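Local atomic coordinates of ATP phosphoribosyltransferase regulatory subunit (Lactococcus lactis, PDB entry 1Z7M), a protein that is required for the first step of histidine biosynthesis and may allow histidine to feed back on ATP phosphoribosyltransferase activity. Residues S38-E43 and E139-G144; L170-T175 and A292-A297; A296-I301 and L334-L339; P300-G305 and F323-D328. One frame throughout, in Å; residues are numbered along the deposited sequence.

Overall arrangement
Three of the four contacts reach one mixed β-sheet of a class II aminoacyl-tRNA synthetase-like fold. Interaction 4 pairs two of its strands and lies nearest the middle of the chain, its centre about 6 Å from the chain's. Interaction 1 packs a helix over the adjoining strand 139-148, centre to centre about 11 Å from interaction 4. Interactions 2 and 3 share Ala296 and Ala297, with centres about 6 Å apart, and interaction 3 ties their loop to helix 327-338, which follows strand 320-326 of interaction 4. Ile42 of interaction 1 touches interactions 2 and 3: Ile42 CG2 lies 3.9 Å from Leu170 CD2, Ile42 CD1 4.0 Å from Leu334 CD1. The phosphate is held at Tyr293 of interaction 2.

Interaction 1: S38-E43 and E139-G144; sequences SLRQIE and ENYQIG
Leu39 CD1 lies over one face of the Tyr141 ring, 3.6 Å above its plane and shifted toward the rim, in a CH-π contact, while Glu43 OE2 stands at the ring's edge. The Arg40 guanidinium in turn takes Tyr141 OH at its own edge and in its plane, with guanidinium and ring turned 62° apart. Leu39 CG is anti to the backbone N (chi1 -169°), and CD1 extends from it over the ring face. Tyr141 OH works both ways: it accepts from Arg40 NH1 at 2.9 Å and donates to Glu43 OE2 at 2.5 Å, approaching the carboxylate from above its plane. A salt bridge of 3.1 Å from Arg40 NH1 to Glu43 OE1 closes the triangle, which fixes the hydroxyl between a positive and a negative group. Lower on the same glutamate, Glu43 CG packs 3.9 Å from Ile143 CD1. Tyr141 also packs on Met59 of the second subunit, and Arg40 NE is salt-bridged to Glu57 of that subunit, which puts the cluster at a subunit interface. Residues 38-43 of helix 33-52 run almost parallel (11°) to residues 139-144, packed on the mixed sheet of the class II synthetase-like fold, where strand 139-148 lies between strands 118-127 and 320-326; Met327 of helix 327-338 touches both Leu39 and Ile143.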
loop_
_atom_site.group_PDB
_atom_site.type_symbol
_atom_site.label_atom_id
_atom_site.label_comp_id
_atom_site.label_asym_id
_atom_site.label_seq_id
_atom_site.Cartn_x
_atom_site.Cartn_y
_atom_site.Cartn_z
ATOM N N SER B 38 7.586 -16.635 -30.818
ATOM C CA SER B 38 7.211 -15.609 -31.793
ATOM C C SER B 38 7.643 -14.241 -31.312
ATOM O O SER B 38 8.370 -13.536 -32.002
ATOM C CB SER B 38 5.700 -15.573 -32.015
ATOM O OG SER B 38 5.215 -16.807 -32.468
ATOM N N LEU B 39 7.183 -13.872 -30.122
ATOM C CA LEU B 39 7.509 -12.577 -29.558
ATOM C C LEU B 39 9.001 -12.330 -29.654
ATOM O O LEU B 39 9.424 -11.277 -30.117
ATOM C CB LEU B 39 7.035 -12.494 -28.097
ATOM C CG LEU B 39 7.013 -11.170 -27.302
ATOM C CD1 LEU B 39 8.370 -10.911 -26.683
ATOM C CD2 LEU B 39 6.575 -10.014 -28.202
ATOM N N ARG B 40 9.804 -13.305 -29.242
ATOM C CA ARG B 40 11.249 -13.133 -29.302
ATOM C C ARG B 40 11.761 -13.138 -30.748
ATOM O O ARG B 40 12.787 -12.530 -31.044
ATOM C CB ARG B 40 11.958 -14.198 -28.464
ATOM C CG ARG B 40 11.625 -14.157 -26.965
ATOM C CD ARG B 40 11.960 -12.836 -26.270
ATOM N NE ARG B 40 11.665 -12.887 -24.834
ATOM C CZ ARG B 40 11.175 -11.868 -24.128
ATOM N NH1 ARG B 40 10.917 -10.720 -24.729
ATOM N NH2 ARG B 40 10.939 -11.987 -22.828
ATOM N N GLN B 41 11.055 -13.813 -31.652
ATOM C CA GLN B 41 11.457 -13.813 -33.058
ATOM C C GLN B 41 11.338 -12.369 -33.553
ATOM O O GLN B 41 12.322 -11.724 -33.920
ATOM C CB GLN B 41 10.524 -14.695 -33.883
ATOM C CG GLN B 41 11.160 -15.967 -34.427
ATOM C CD GLN B 41 10.126 -16.956 -34.983
ATOM O OE1 GLN B 41 9.969 -18.079 -34.464
ATOM N NE2 GLN B 41 9.412 -16.539 -36.039
ATOM N N ILE B 42 10.107 -11.871 -33.549
ATOM C CA ILE B 42 9.819 -10.516 -33.975
ATOM C C ILE B 42 10.781 -9.516 -33.355
ATOM O O ILE B 42 11.265 -8.622 -34.034
ATOM C CB ILE B 42 8.384 -10.153 -33.617
ATOM C CG1 ILE B 42 7.448 -11.034 -34.428
ATOM C CG2 ILE B 42 8.119 -8.696 -33.886
ATOM C CD1 ILE B 42 6.016 -10.884 -34.086
ATOM N N GLU B 43 11.073 -9.663 -32.069
ATOM C CA GLU B 43 12.009 -8.744 -31.417
ATOM C C GLU B 43 13.378 -8.800 -32.084
ATOM O O GLU B 43 14.006 -7.771 -32.329
ATOM C CB GLU B 43 12.218 -9.097 -29.949
ATOM C CG GLU B 43 11.054 -8.876 -29.051
ATOM C CD GLU B 43 11.520 -8.712 -27.636
ATOM O OE1 GLU B 43 12.384 -9.509 -27.210
ATOM O OE2 GLU B 43 11.027 -7.792 -26.951
ATOM N N GLU B 139 -1.556 -7.236 -18.648
ATOM C CA GLU B 139 -0.123 -7.215 -18.941
ATOM C C GLU B 139 0.008 -7.010 -20.462
ATOM O O GLU B 139 -0.363 -7.871 -21.265
ATOM C CB GLU B 139 0.522 -8.527 -18.510
ATOM C CG GLU B 139 1.644 -8.369 -17.509
ATOM C CD GLU B 139 1.895 -9.652 -16.735
ATOM O OE1 GLU B 139 0.991 -10.065 -15.972
ATOM O OE2 GLU B 139 2.986 -10.250 -16.891
ATOM N N ASN B 140 0.533 -5.851 -20.839
ATOM C CA ASN B 140 0.667 -5.453 -22.228
ATOM C C ASN B 140 2.084 -5.228 -22.655
ATOM O O ASN B 140 2.733 -4.289 -22.193
ATOM C CB ASN B 140 -0.097 -4.162 -22.446
ATOM C CG ASN B 140 -1.540 -4.283 -22.070
ATOM O OD1 ASN B 140 -2.097 -3.401 -21.432
ATOM N ND2 ASN B 140 -2.163 -5.375 -22.473
ATOM N N TYR B 141 2.540 -6.071 -23.577
ATOM C CA TYR B 141 3.891 -6.002 -24.116
ATOM C C TYR B 141 3.896 -5.087 -25.328
ATOM O O TYR B 141 3.138 -5.284 -26.274
ATOM C CB TYR B 141 4.348 -7.385 -24.553
ATOM C CG TYR B 141 5.847 -7.534 -24.586
ATOM C CD1 TYR B 141 6.529 -8.069 -23.501
ATOM C CD2 TYR B 141 6.591 -7.147 -25.706
ATOM C CE1 TYR B 141 7.911 -8.226 -23.530
ATOM C CE2 TYR B 141 7.983 -7.296 -25.739
ATOM C CZ TYR B 141 8.630 -7.836 -24.648
ATOM O OH TYR B 141 9.990 -7.984 -24.652
ATOM N N GLN B 142 4.751 -4.085 -25.310
ATOM C CA GLN B 142 4.804 -3.198 -26.434
ATOM C C GLN B 142 6.239 -3.080 -26.891
ATOM O O GLN B 142 7.165 -3.428 -26.146
ATOM C CB GLN B 142 4.306 -1.825 -26.036
ATOM C CG GLN B 142 3.085 -1.854 -25.188
ATOM C CD GLN B 142 2.617 -0.466 -24.813
ATOM O OE1 GLN B 142 3.407 0.381 -24.413
ATOM N NE2 GLN B 142 1.321 -0.225 -24.946
ATOM N N ILE B 143 6.404 -2.619 -28.135
ATOM C CA ILE B 143 7.714 -2.354 -28.741
ATOM C C ILE B 143 7.532 -1.023 -29.473
ATOM O O ILE B 143 6.609 -0.868 -30.260
ATOM C CB ILE B 143 8.157 -3.426 -29.767
ATOM C CG1 ILE B 143 8.207 -4.803 -29.122
ATOM C CG2 ILE B 143 9.543 -3.108 -30.239
ATOM C CD1 ILE B 143 8.687 -5.894 -30.045
ATOM N N GLY B 144 8.392 -0.054 -29.208
ATOM C CA GLY B 144 8.223 1.217 -29.871
ATOM C C GLY B 144 9.486 2.034 -29.892
ATOM O O GLY B 144 10.493 1.640 -29.312
#

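Interaction 2: L170-T175 and A292-A297; sequences LGLNKT and AYSSAA. With PO4 (phosphate ion), chain J.
Ser295 OG stands between its backbone N and carbonyl carbon (chi1 50°), which sets Ser295 OG 3.2 Å from Lys174 CB, while Lys174 CG, anti to its own N (chi1 -176°), lies 3.7 Å from Ser295 OG. The two segments meet where antiparallel strands 175-181 and 288-294 of the class II synthetase-like sheet come together, Thr175 facing Ser294 as a non-hydrogen-bonded pair. From Ser294 the chain leaves the strand through a type I β turn that ends at Ala297. Lys174 O receives Ser295 N at 2.9 Å, nearly along the C=O axis, and a weak bond from Ser295 OG at 3.4 Å, so the carbonyl is held chiefly by the backbone N-H, with the hydroxyl a weak second donor. Thr175 CA adds a CA-H···O contact to Tyr293 O. Tyr293 starts away from residues 170-175, and Tyr293 OH donates to O2 of a phosphate ion at 2.7 Å; the ion probably comes from the crystallisation liquor and is also bound by Lys291 NZ of the chain of another protein. A phenylalanine here removes only the hydroxyl, which would probably leave phosphate O2 without this donor and the ion less firmly held. On the face that carries Thr175, Ser294 CB lies 4.0 Å from Thr175 CG2 and 4.1 Å from Leu172 CD1.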
loop_
_atom_site.group_PDB
_atom_site.type_symbol
_atom_site.label_atom_id
_atom_site.label_comp_id
_atom_site.label_asym_id
_atom_site.label_seq_id
_atom_site.Cartn_x
_atom_site.Cartn_y
_atom_site.Cartn_z
ATOM N N LEU B 170 6.357 -8.111 -39.091
ATOM C CA LEU B 170 5.320 -8.845 -38.384
ATOM C C LEU B 170 4.736 -9.728 -39.479
ATOM O O LEU B 170 4.381 -9.238 -40.536
ATOM C CB LEU B 170 4.254 -7.874 -37.879
ATOM C CG LEU B 170 4.746 -6.518 -37.357
ATOM C CD1 LEU B 170 3.553 -5.667 -37.008
ATOM C CD2 LEU B 170 5.660 -6.704 -36.151
ATOM N N GLY B 171 4.629 -11.022 -39.253
ATOM C CA GLY B 171 4.108 -11.864 -40.314
ATOM C C GLY B 171 2.623 -11.742 -40.585
ATOM O O GLY B 171 1.952 -12.753 -40.796
ATOM N N LEU B 172 2.102 -10.521 -40.602
ATOM C CA LEU B 172 0.677 -10.305 -40.839
ATOM C C LEU B 172 0.360 -10.096 -42.315
ATOM O O LEU B 172 0.922 -9.206 -42.944
ATOM C CB LEU B 172 0.218 -9.100 -40.033
ATOM C CG LEU B 172 0.398 -9.232 -38.527
ATOM C CD1 LEU B 172 0.128 -7.897 -37.883
ATOM C CD2 LEU B 172 -0.549 -10.275 -37.990
ATOM N N ASN B 173 -0.559 -10.899 -42.854
ATOM C CA ASN B 173 -0.937 -10.825 -44.271
ATOM C C ASN B 173 -1.734 -9.598 -44.697
ATOM O O ASN B 173 -1.288 -8.849 -45.559
ATOM C CB ASN B 173 -1.721 -12.068 -44.690
ATOM C CG ASN B 173 -1.084 -13.350 -44.211
ATOM O OD1 ASN B 173 0.147 -13.495 -44.220
ATOM N ND2 ASN B 173 -1.923 -14.306 -43.803
ATOM N N LYS B 174 -2.911 -9.386 -44.116
ATOM C CA LYS B 174 -3.736 -8.234 -44.488
ATOM C C LYS B 174 -3.757 -7.080 -43.466
ATOM O O LYS B 174 -4.507 -7.109 -42.483
ATOM C CB LYS B 174 -5.160 -8.708 -44.772
ATOM C CG LYS B 174 -6.083 -7.612 -45.265
ATOM C CD LYS B 174 -7.407 -8.190 -45.717
ATOM C CE LYS B 174 -7.186 -9.195 -46.842
ATOM N NZ LYS B 174 -8.448 -9.861 -47.270
ATOM N N THR B 175 -2.943 -6.058 -43.720
ATOM C CA THR B 175 -2.862 -4.906 -42.820
ATOM C C THR B 175 -2.926 -3.549 -43.506
ATOM O O THR B 175 -2.228 -3.295 -44.487
ATOM C CB THR B 175 -1.546 -4.890 -41.989
ATOM O OG1 THR B 175 -0.421 -4.671 -42.855
ATOM C CG2 THR B 175 -1.364 -6.194 -41.238
ATOM N N ALA B 292 -2.540 1.420 -37.453
ATOM C CA ALA B 292 -2.330 0.297 -38.352
ATOM C C ALA B 292 -3.149 -0.859 -37.827
ATOM O O ALA B 292 -3.064 -1.185 -36.648
ATOM C CB ALA B 292 -0.862 -0.078 -38.389
ATOM N N TYR B 293 -3.943 -1.475 -38.698
ATOM C CA TYR B 293 -4.786 -2.593 -38.292
ATOM C C TYR B 293 -4.508 -3.869 -39.074
ATOM O O TYR B 293 -3.919 -3.830 -40.150
ATOM C CB TYR B 293 -6.265 -2.236 -38.453
ATOM C CG TYR B 293 -6.752 -1.161 -37.514
ATOM C CD1 TYR B 293 -6.375 0.169 -37.687
ATOM C CD2 TYR B 293 -7.580 -1.477 -36.439
ATOM C CE1 TYR B 293 -6.807 1.163 -36.809
ATOM C CE2 TYR B 293 -8.022 -0.493 -35.552
ATOM C CZ TYR B 293 -7.630 0.822 -35.738
ATOM O OH TYR B 293 -8.026 1.794 -34.841
ATOM N N SER B 294 -4.927 -4.999 -38.510
ATOM C CA SER B 294 -4.777 -6.307 -39.143
ATOM C C SER B 294 -6.167 -6.881 -39.232
ATOM O O SER B 294 -6.933 -6.789 -38.274
ATOM C CB SER B 294 -3.919 -7.258 -38.299
ATOM O OG SER B 294 -4.218 -8.621 -38.603
ATOM N N SER B 295 -6.502 -7.473 -40.369
ATOM C CA SER B 295 -7.827 -8.053 -40.518
ATOM C C SER B 295 -8.031 -9.122 -39.462
ATOM O O SER B 295 -9.148 -9.569 -39.244
ATOM C CB SER B 295 -7.987 -8.669 -41.907
ATOM O OG SER B 295 -6.902 -9.535 -42.212
ATOM N N ALA B 296 -6.948 -9.508 -38.794
ATOM C CA ALA B 296 -7.004 -10.552 -37.773
ATOM C C ALA B 296 -7.134 -10.087 -36.316
ATOM O O ALA B 296 -6.981 -10.885 -35.391
ATOM C CB ALA B 296 -5.791 -11.460 -37.915
ATOM N N ALA B 297 -7.410 -8.807 -36.104
ATOM C CA ALA B 297 -7.574 -8.288 -34.754
ATOM C C ALA B 297 -8.452 -7.050 -34.795
ATOM O O ALA B 297 -8.514 -6.350 -35.808
ATOM C CB ALA B 297 -6.234 -7.961 -34.149
HETATM P P PO4 J . -9.597 4.779 -35.868
HETATM O O1 PO4 J . -8.873 4.761 -36.966
HETATM O O2 PO4 J . -9.311 4.202 -34.645
HETATM O O3 PO4 J . -9.297 6.518 -35.357
HETATM O O4 PO4 J . -11.093 5.050 -36.042
#

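Interaction 3: A296-I301 and L334-L339; sequences AANQPI and LERQEL
Ala296 O is the polar atom that the Arg336 side chain bends around: Arg336 CD comes to 3.3 Å from Ala296 O and Arg336 NH1 to 3.7 Å from Ala296 O, with CB and CG a little farther off. None of these approaches is a hydrogen bond, but the guanidinium charge is likely to be drawn to the carbonyl dipole. The bend in the arginine comes at chi3 (62°), which turns NE out of the line of the extended CB-CG-CD portion. Asn298 OD1 stands at the guanidinium edge, 4.2 Å from Arg336 NH1 and too far for a hydrogen bond; the two side chains cross at about a right angle, their flat ends 40° apart. Residues 296-301 belong to the hairpin loop between the antiparallel strands 288-294 and 302-306, and here the loop rests on the last turns of helix 327-338, near the C-terminal end of the modelled chain. The apolar part is Ala296 CB, which lies 4.3 Å from Gln337 CB and 4.2 Å from Gln337 N and also touches Ala333, one turn earlier on the helix. The loop also meets the chain of another protein, where a polar side chain bonds Ala297 O and a weak bond reaches Asn298 OD1.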
loop_
_atom_site.group_PDB
_atom_site.type_symbol
_atom_site.label_atom_id
_atom_site.label_comp_id
_atom_site.label_asym_id
_atom_site.label_seq_id
_atom_site.Cartn_x
_atom_site.Cartn_y
_atom_site.Cartn_z
ATOM N N ALA B 296 -6.948 -9.508 -38.794
ATOM C CA ALA B 296 -7.004 -10.552 -37.773
ATOM C C ALA B 296 -7.134 -10.087 -36.316
ATOM O O ALA B 296 -6.981 -10.885 -35.391
ATOM C CB ALA B 296 -5.791 -11.460 -37.915
ATOM N N ALA B 297 -7.410 -8.807 -36.104
ATOM C CA ALA B 297 -7.574 -8.288 -34.754
ATOM C C ALA B 297 -8.452 -7.050 -34.795
ATOM O O ALA B 297 -8.514 -6.350 -35.808
ATOM C CB ALA B 297 -6.234 -7.961 -34.149
ATOM N N ASN B 298 -9.108 -6.767 -33.678
ATOM C CA ASN B 298 -10.026 -5.642 -33.587
ATOM C C ASN B 298 -9.336 -4.390 -33.072
ATOM O O ASN B 298 -9.870 -3.279 -33.135
ATOM C CB ASN B 298 -11.166 -6.029 -32.655
ATOM C CG ASN B 298 -11.535 -7.496 -32.778
ATOM O OD1 ASN B 298 -12.102 -7.928 -33.785
ATOM N ND2 ASN B 298 -11.190 -8.273 -31.764
ATOM N N GLN B 299 -8.136 -4.577 -32.560
ATOM C CA GLN B 299 -7.387 -3.469 -32.037
ATOM C C GLN B 299 -6.269 -3.104 -32.987
ATOM O O GLN B 299 -5.893 -3.901 -33.853
ATOM C CB GLN B 299 -6.836 -3.863 -30.676
ATOM C CG GLN B 299 -7.889 -3.882 -29.603
ATOM C CD GLN B 299 -7.891 -2.567 -28.839
ATOM N N PRO B 300 -5.746 -1.872 -32.870
ATOM C CA PRO B 300 -4.653 -1.486 -33.765
ATOM C C PRO B 300 -3.364 -2.237 -33.405
ATOM O O PRO B 300 -3.087 -2.471 -32.237
ATOM C CB PRO B 300 -4.557 0.028 -33.554
ATOM C CG PRO B 300 -5.051 0.217 -32.179
ATOM C CD PRO B 300 -6.229 -0.711 -32.103
ATOM N N ILE B 301 -2.595 -2.647 -34.404
ATOM C CA ILE B 301 -1.356 -3.352 -34.124
ATOM C C ILE B 301 -0.254 -2.331 -33.861
ATOM O O ILE B 301 0.729 -2.608 -33.181
ATOM C CB ILE B 301 -0.943 -4.282 -35.299
ATOM C CG1 ILE B 301 -0.906 -3.501 -36.611
ATOM C CG2 ILE B 301 -1.901 -5.456 -35.381
ATOM C CD1 ILE B 301 -0.590 -4.344 -37.822
ATOM N N LEU B 334 -1.675 -13.066 -35.260
ATOM C CA LEU B 334 -0.878 -14.056 -35.964
ATOM C C LEU B 334 -1.486 -15.427 -35.761
ATOM O O LEU B 334 -1.342 -16.305 -36.600
ATOM C CB LEU B 334 0.556 -14.065 -35.452
ATOM C CG LEU B 334 1.422 -12.877 -35.849
ATOM C CD1 LEU B 334 2.624 -12.834 -34.954
ATOM C CD2 LEU B 334 1.837 -12.977 -37.299
ATOM N N GLU B 335 -2.162 -15.623 -34.640
ATOM C CA GLU B 335 -2.778 -16.908 -34.391
ATOM C C GLU B 335 -4.059 -17.075 -35.181
ATOM O O GLU B 335 -4.226 -18.068 -35.889
ATOM C CB GLU B 335 -3.051 -17.086 -32.911
ATOM C CG GLU B 335 -1.822 -17.512 -32.153
ATOM C CD GLU B 335 -2.097 -17.669 -30.684
ATOM O OE1 GLU B 335 -3.122 -18.305 -30.339
ATOM O OE2 GLU B 335 -1.287 -17.160 -29.879
ATOM N N ARG B 336 -4.970 -16.113 -35.067
ATOM C CA ARG B 336 -6.221 -16.189 -35.809
ATOM C C ARG B 336 -5.878 -16.387 -37.280
ATOM O O ARG B 336 -6.436 -17.264 -37.950
ATOM C CB ARG B 336 -7.035 -14.904 -35.636
ATOM C CG ARG B 336 -7.597 -14.705 -34.234
ATOM C CD ARG B 336 -8.579 -13.540 -34.204
ATOM N NE ARG B 336 -9.730 -13.778 -35.080
ATOM C CZ ARG B 336 -10.654 -12.865 -35.389
ATOM N NH1 ARG B 336 -10.576 -11.630 -34.901
ATOM N NH2 ARG B 336 -11.661 -13.191 -36.190
ATOM N N GLN B 337 -4.937 -15.581 -37.763
ATOM C CA GLN B 337 -4.495 -15.628 -39.152
ATOM C C GLN B 337 -4.101 -17.039 -39.599
ATOM O O GLN B 337 -4.432 -17.472 -40.708
ATOM C CB GLN B 337 -3.306 -14.683 -39.330
ATOM C CG GLN B 337 -2.935 -14.371 -40.766
ATOM C CD GLN B 337 -1.717 -13.461 -40.865
ATOM O OE1 GLN B 337 -0.599 -13.867 -40.564
ATOM N NE2 GLN B 337 -1.938 -12.220 -41.277
ATOM N N GLU B 338 -3.403 -17.746 -38.715
ATOM C CA GLU B 338 -2.907 -19.098 -38.969
ATOM C C GLU B 338 -4.006 -20.124 -39.277
ATOM O O GLU B 338 -3.805 -21.040 -40.080
ATOM C CB GLU B 338 -2.092 -19.552 -37.756
ATOM C CG GLU B 338 -1.112 -20.667 -38.006
ATOM C CD GLU B 338 -0.319 -21.028 -36.752
ATOM O OE1 GLU B 338 0.403 -20.152 -36.224
ATOM O OE2 GLU B 338 -0.423 -22.187 -36.287
ATOM N N LEU B 339 -5.166 -19.970 -38.642
ATOM C CA LEU B 339 -6.284 -20.892 -38.851
ATOM C C LEU B 339 -7.015 -20.640 -40.173
ATOM O O LEU B 339 -7.920 -19.776 -40.188
ATOM C CB LEU B 339 -7.272 -20.776 -37.692
ATOM C CG LEU B 339 -6.664 -20.919 -36.297
ATOM C CD1 LEU B 339 -7.762 -20.789 -35.255
ATOM C CD2 LEU B 339 -5.959 -22.260 -36.177
#

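Interaction 4: P300-G305 and F323-D328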
loop_
_atom_site.group_PDB
_atom_site.type_symbol
_atom_site.label_atom_id
_atom_site.label_comp_id
_atom_site.label_asym_id
_atom_site.label_seq_id
_atom_site.Cartn_x
_atom_site.Cartn_y
_atom_site.Cartn_z
ATOM N N PRO B 300 -5.746 -1.872 -32.870
ATOM C CA PRO B 300 -4.653 -1.486 -33.765
ATOM C C PRO B 300 -3.364 -2.237 -33.405
ATOM O O PRO B 300 -3.087 -2.471 -32.237
ATOM C CB PRO B 300 -4.557 0.028 -33.554
ATOM C CG PRO B 300 -5.051 0.217 -32.179
ATOM C CD PRO B 300 -6.229 -0.711 -32.103
ATOM N N ILE B 301 -2.595 -2.647 -34.404
ATOM C CA ILE B 301 -1.356 -3.352 -34.124
ATOM C C ILE B 301 -0.254 -2.331 -33.861
ATOM O O ILE B 301 0.729 -2.608 -33.181
ATOM C CB ILE B 301 -0.943 -4.282 -35.299
ATOM C CG1 ILE B 301 -0.906 -3.501 -36.611
ATOM C CG2 ILE B 301 -1.901 -5.456 -35.381
ATOM C CD1 ILE B 301 -0.590 -4.344 -37.822
ATOM N N LEU B 302 -0.435 -1.137 -34.401
ATOM C CA LEU B 302 0.546 -0.089 -34.229
ATOM C C LEU B 302 -0.132 1.270 -34.286
ATOM O O LEU B 302 -1.094 1.477 -35.027
ATOM C CB LEU B 302 1.624 -0.201 -35.314
ATOM C CG LEU B 302 2.720 0.867 -35.378
ATOM C CD1 LEU B 302 3.874 0.347 -36.191
ATOM C CD2 LEU B 302 2.179 2.129 -35.986
ATOM N N SER B 303 0.385 2.192 -33.485
ATOM C CA SER B 303 -0.147 3.541 -33.409
ATOM C C SER B 303 0.945 4.493 -32.960
ATOM O O SER B 303 1.932 4.097 -32.344
ATOM C CB SER B 303 -1.308 3.595 -32.420
ATOM O OG SER B 303 -0.897 3.172 -31.130
ATOM N N GLY B 304 0.761 5.759 -33.268
ATOM C CA GLY B 304 1.754 6.724 -32.886
ATOM C C GLY B 304 1.468 8.056 -33.523
ATOM O O GLY B 304 0.426 8.260 -34.146
ATOM N N GLY B 305 2.419 8.966 -33.360
ATOM C CA GLY B 305 2.271 10.291 -33.911
ATOM C C GLY B 305 3.251 11.267 -33.308
ATOM O O GLY B 305 4.162 10.911 -32.566
ATOM N N PHE B 323 6.201 5.876 -32.204
ATOM C CA PHE B 323 5.076 4.974 -32.351
ATOM C C PHE B 323 5.267 3.784 -31.424
ATOM O O PHE B 323 6.342 3.605 -30.840
ATOM C CB PHE B 323 4.882 4.545 -33.823
ATOM C CG PHE B 323 5.980 3.689 -34.381
ATOM C CD1 PHE B 323 6.086 2.352 -34.034
ATOM C CD2 PHE B 323 6.883 4.217 -35.294
ATOM C CE1 PHE B 323 7.076 1.549 -34.595
ATOM C CE2 PHE B 323 7.877 3.426 -35.863
ATOM C CZ PHE B 323 7.975 2.089 -35.513
ATOM N N CYS B 324 4.222 2.979 -31.291
ATOM C CA CYS B 324 4.255 1.844 -30.395
ATOM C C CYS B 324 3.561 0.628 -30.965
ATOM O O CYS B 324 2.506 0.745 -31.586
ATOM C CB CYS B 324 3.604 2.244 -29.081
ATOM S SG CYS B 324 3.055 0.878 -28.096
ATOM N N CYS B 325 4.164 -0.540 -30.744
ATOM C CA CYS B 325 3.629 -1.809 -31.245
ATOM C C CYS B 325 2.917 -2.584 -30.157
ATOM O O CYS B 325 3.470 -2.835 -29.091
ATOM C CB CYS B 325 4.749 -2.680 -31.838
ATOM S SG CYS B 325 5.599 -1.918 -33.221
ATOM N N HIS B 326 1.686 -2.974 -30.451
ATOM C CA HIS B 326 0.879 -3.715 -29.519
ATOM C C HIS B 326 1.017 -5.193 -29.810
ATOM O O HIS B 326 0.168 -5.796 -30.457
ATOM C CB HIS B 326 -0.557 -3.230 -29.636
ATOM C CG HIS B 326 -0.690 -1.749 -29.458
ATOM N ND1 HIS B 326 -1.305 -0.941 -30.389
ATOM C CD2 HIS B 326 -0.215 -0.922 -28.498
ATOM C CE1 HIS B 326 -1.195 0.322 -30.015
ATOM N NE2 HIS B 326 -0.537 0.361 -28.871
ATOM N N MET B 327 2.109 -5.763 -29.303
ATOM C CA MET B 327 2.472 -7.167 -29.490
ATOM C C MET B 327 1.410 -8.177 -29.085
ATOM O O MET B 327 1.336 -9.256 -29.649
ATOM C CB MET B 327 3.765 -7.453 -28.730
ATOM C CG MET B 327 4.889 -6.464 -28.984
ATOM S SD MET B 327 5.438 -6.308 -30.722
ATOM C CE MET B 327 5.454 -8.034 -31.295
ATOM N N ASP B 328 0.599 -7.851 -28.091
ATOM C CA ASP B 328 -0.432 -8.787 -27.678
ATOM C C ASP B 328 -1.428 -8.904 -28.805
ATOM O O ASP B 328 -1.869 -9.999 -29.159
ATOM C CB ASP B 328 -1.128 -8.303 -26.407
ATOM C CG ASP B 328 -0.178 -8.219 -25.220
ATOM O OD1 ASP B 328 0.312 -9.281 -24.740
ATOM O OD2 ASP B 328 0.084 -7.074 -24.773
#
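His326 spends two donors on consecutive carbonyls of the facing segment. His326 N gives a nearly straight bond (169°) to Ile301 O at 2.9 Å, and His326 ND1 reaches Pro300 O at 3.0 Å. Pro300 O lies near the plane of the imidazole, yet the donor sits above the carbonyl plane, 51° out of it. Farther along, Ser303 and Cys324 form an antiparallel hydrogen-bonded pair: Ser303 N gives to Cys324 O at 3.2 Å and Cys324 N to Ser303 O at 2.8 Å. Strands 302-306 and 320-326 are thereby joined side by side in the central sheet, and His326 takes the N-cap position of helix 327-338. On their far sides the two strands continue the sheet, by backbone hydrogen bonds between Gly304 and Phe290 and between Cys325 and Ile143. On the apolar face Leu302 CD1 touches Phe323 CD1 at 3.7 Å and Cys325 SG at 4.1 Å. On the other face Ser303 OG lies 3.1 Å from His326 CE1, at the ring edge. An alanine in place of His326 would keep the backbone bond but would probably leave Pro300 O without its ring donor and the residues leading into strand 302-306 less firmly held. The strand pairing thus rests on main-chain bonds, whereas the tie to Pro300 depends on the imidazole N-H.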